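Local coordinates for Puf (Pumilio/fbf) domain-containing protein 7, confirmed by transcript evidence (Caenorhabditis elegans, PDB 3V71) that binds a consensus sequence in mRNA 3'-untranslated regions, modulating mRNA expression and stability during oogenesis and early embryonic divisions, at residues A[136-140]-A[163-167]. Residues are numbered along the deposited sequence; the frame is centred on the assembly and turned at random.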
loop_
_atom_site.group_PDB
_atom_site.type_symbol
_atom_site.label_atom_id
_atom_site.label_comp_id
_atom_site.label_asym_id
_atom_site.label_seq_id
_atom_site.Cartn_x
_atom_site.Cartn_y
_atom_site.Cartn_z
ATOM N N LEU A 136 10.642 -6.483 13.037
ATOM C CA LEU A 136 9.923 -5.690 12.053
ATOM C C LEU A 136 9.401 -6.554 10.914
ATOM O O LEU A 136 8.316 -6.312 10.391
ATOM C CB LEU A 136 10.813 -4.568 11.520
ATOM C CG LEU A 136 11.255 -3.544 12.563
ATOM C CD1 LEU A 136 12.014 -2.401 11.904
ATOM C CD2 LEU A 136 10.044 -3.023 13.331
ATOM N N ALA A 137 10.185 -7.561 10.540
ATOM C CA ALA A 137 9.787 -8.524 9.516
ATOM C C ALA A 137 8.411 -9.126 9.813
ATOM O O ALA A 137 7.434 -8.846 9.118
ATOM C CB ALA A 137 10.830 -9.623 9.411
ATOM N N ALA A 138 8.350 -9.951 10.855
ATOM C CA ALA A 138 7.107 -10.579 11.290
ATOM C C ALA A 138 5.976 -9.571 11.476
ATOM O O ALA A 138 4.815 -9.866 11.207
ATOM C CB ALA A 138 7.340 -11.350 12.579
ATOM N N MET A 139 6.317 -8.379 11.945
ATOM C CA MET A 139 5.309 -7.364 12.184
ATOM C C MET A 139 4.631 -6.943 10.889
ATOM O O MET A 139 3.423 -6.720 10.848
ATOM C CB MET A 139 5.934 -6.154 12.866
ATOM C CG MET A 139 4.922 -5.138 13.336
ATOM S SD MET A 139 5.224 -4.667 15.045
ATOM C CE MET A 139 4.014 -3.362 15.262
ATOM N N CYS A 140 5.416 -6.846 9.826
ATOM C CA CYS A 140 4.908 -6.371 8.544
ATOM C C CYS A 140 4.063 -7.413 7.821
ATOM O O CYS A 140 3.184 -7.061 7.039
ATOM C CB CYS A 140 6.059 -5.898 7.655
ATOM S SG CYS A 140 6.974 -4.504 8.358
ATOM N N PHE A 163 14.270 4.648 10.980
ATOM C CA PHE A 163 14.769 3.340 11.404
ATOM C C PHE A 163 14.113 2.232 10.590
ATOM O O PHE A 163 14.704 1.166 10.372
ATOM C CB PHE A 163 14.487 3.102 12.892
ATOM C CG PHE A 163 13.075 2.697 13.175
ATOM C CD1 PHE A 163 12.692 1.366 13.092
ATOM C CD2 PHE A 163 12.118 3.645 13.504
ATOM C CE1 PHE A 163 11.380 0.988 13.338
ATOM C CE2 PHE A 163 10.808 3.274 13.753
ATOM C CZ PHE A 163 10.437 1.943 13.669
ATOM N N PHE A 164 12.885 2.494 10.150
ATOM C CA PHE A 164 12.113 1.518 9.402
ATOM C C PHE A 164 12.550 1.435 7.942
ATOM O O PHE A 164 12.632 0.346 7.359
ATOM C CB PHE A 164 10.629 1.838 9.479
ATOM C CG PHE A 164 9.774 0.834 8.783
ATOM C CD1 PHE A 164 9.936 -0.519 9.039
ATOM C CD2 PHE A 164 8.818 1.232 7.864
ATOM C CE1 PHE A 164 9.162 -1.452 8.392
ATOM C CE2 PHE A 164 8.039 0.301 7.214
ATOM C CZ PHE A 164 8.211 -1.045 7.480
ATOM N N VAL A 165 12.821 2.594 7.355
ATOM C CA VAL A 165 13.394 2.662 6.017
ATOM C C VAL A 165 14.730 1.927 5.956
ATOM O O VAL A 165 14.990 1.170 5.022
ATOM C CB VAL A 165 13.605 4.112 5.586
ATOM C CG1 VAL A 165 14.468 4.170 4.337
ATOM C CG2 VAL A 165 12.269 4.785 5.361
ATOM N N HIS A 166 15.581 2.148 6.951
ATOM C CA HIS A 166 16.847 1.429 7.006
ATOM C C HIS A 166 16.600 -0.066 7.119
ATOM O O HIS A 166 17.420 -0.868 6.676
ATOM C CB HIS A 166 17.719 1.923 8.162
ATOM C CG HIS A 166 18.321 3.274 7.927
ATOM N ND1 HIS A 166 17.573 4.434 7.925
ATOM C CD2 HIS A 166 19.597 3.650 7.678
ATOM C CE1 HIS A 166 18.364 5.465 7.690
ATOM N NE2 HIS A 166 19.598 5.017 7.537
ATOM N N PHE A 167 15.466 -0.437 7.708
ATOM C CA PHE A 167 15.093 -1.841 7.815
ATOM C C PHE A 167 14.805 -2.437 6.437
ATOM O O PHE A 167 15.301 -3.514 6.099
ATOM C CB PHE A 167 13.888 -2.012 8.739
ATOM C CG PHE A 167 13.176 -3.326 8.570
ATOM C CD1 PHE A 167 13.747 -4.503 9.023
ATOM C CD2 PHE A 167 11.934 -3.381 7.953
ATOM C CE1 PHE A 167 13.092 -5.713 8.858
ATOM C CE2 PHE A 167 11.277 -4.585 7.784
ATOM C CZ PHE A 167 11.853 -5.754 8.238
#
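Leu136 lies along one face of the Phe167 ring, its CB 3.5 Å from the ring centroid and only 8° off the normal, a CH-pi contact. With CG anti to its carbonyl carbon (chi1 -63°), the leucine runs back over the ring as the phenylalanine comes the other way, which sets Leu136 CD1 3.6 Å from Phe167 CG. The same methyl reaches the ring edges of two further phenylalanines, 3.7 Å from Phe163 CE1 and 4.0 Å from Phe164 CD1. Ala137 turns its methyl away overall, yet CB still brushes the far end of the ring at Phe167 CZ. One turn on, Cys140 aims its sulfur at the edge of Phe164, SG standing 3.8 Å from both CE1 and CZ in a sulfur-aromatic contact, the line from SG to the ring centroid 75° off the normal. Without the ring of Phe167, as with an alanine here, Leu136 CB would probably lose its aromatic cover and a gap would open beside Ala137. The segment axes stand 11.9 Å apart and perpendicular, and at that distance the phenylalanine rings and the leucine span most of the space between helices 136-141 and 162-169 within the helical stack of Pumilio repeats. Ile149 of helix 146-153 and Leu186 of helix 183-194 touch both Cys140 and Phe164, extending the apolar cluster. Cohesion here therefore comes from aliphatic, aromatic and sulfur surfaces, with dispersion and weak CH-pi attraction in place of directional polar bonds.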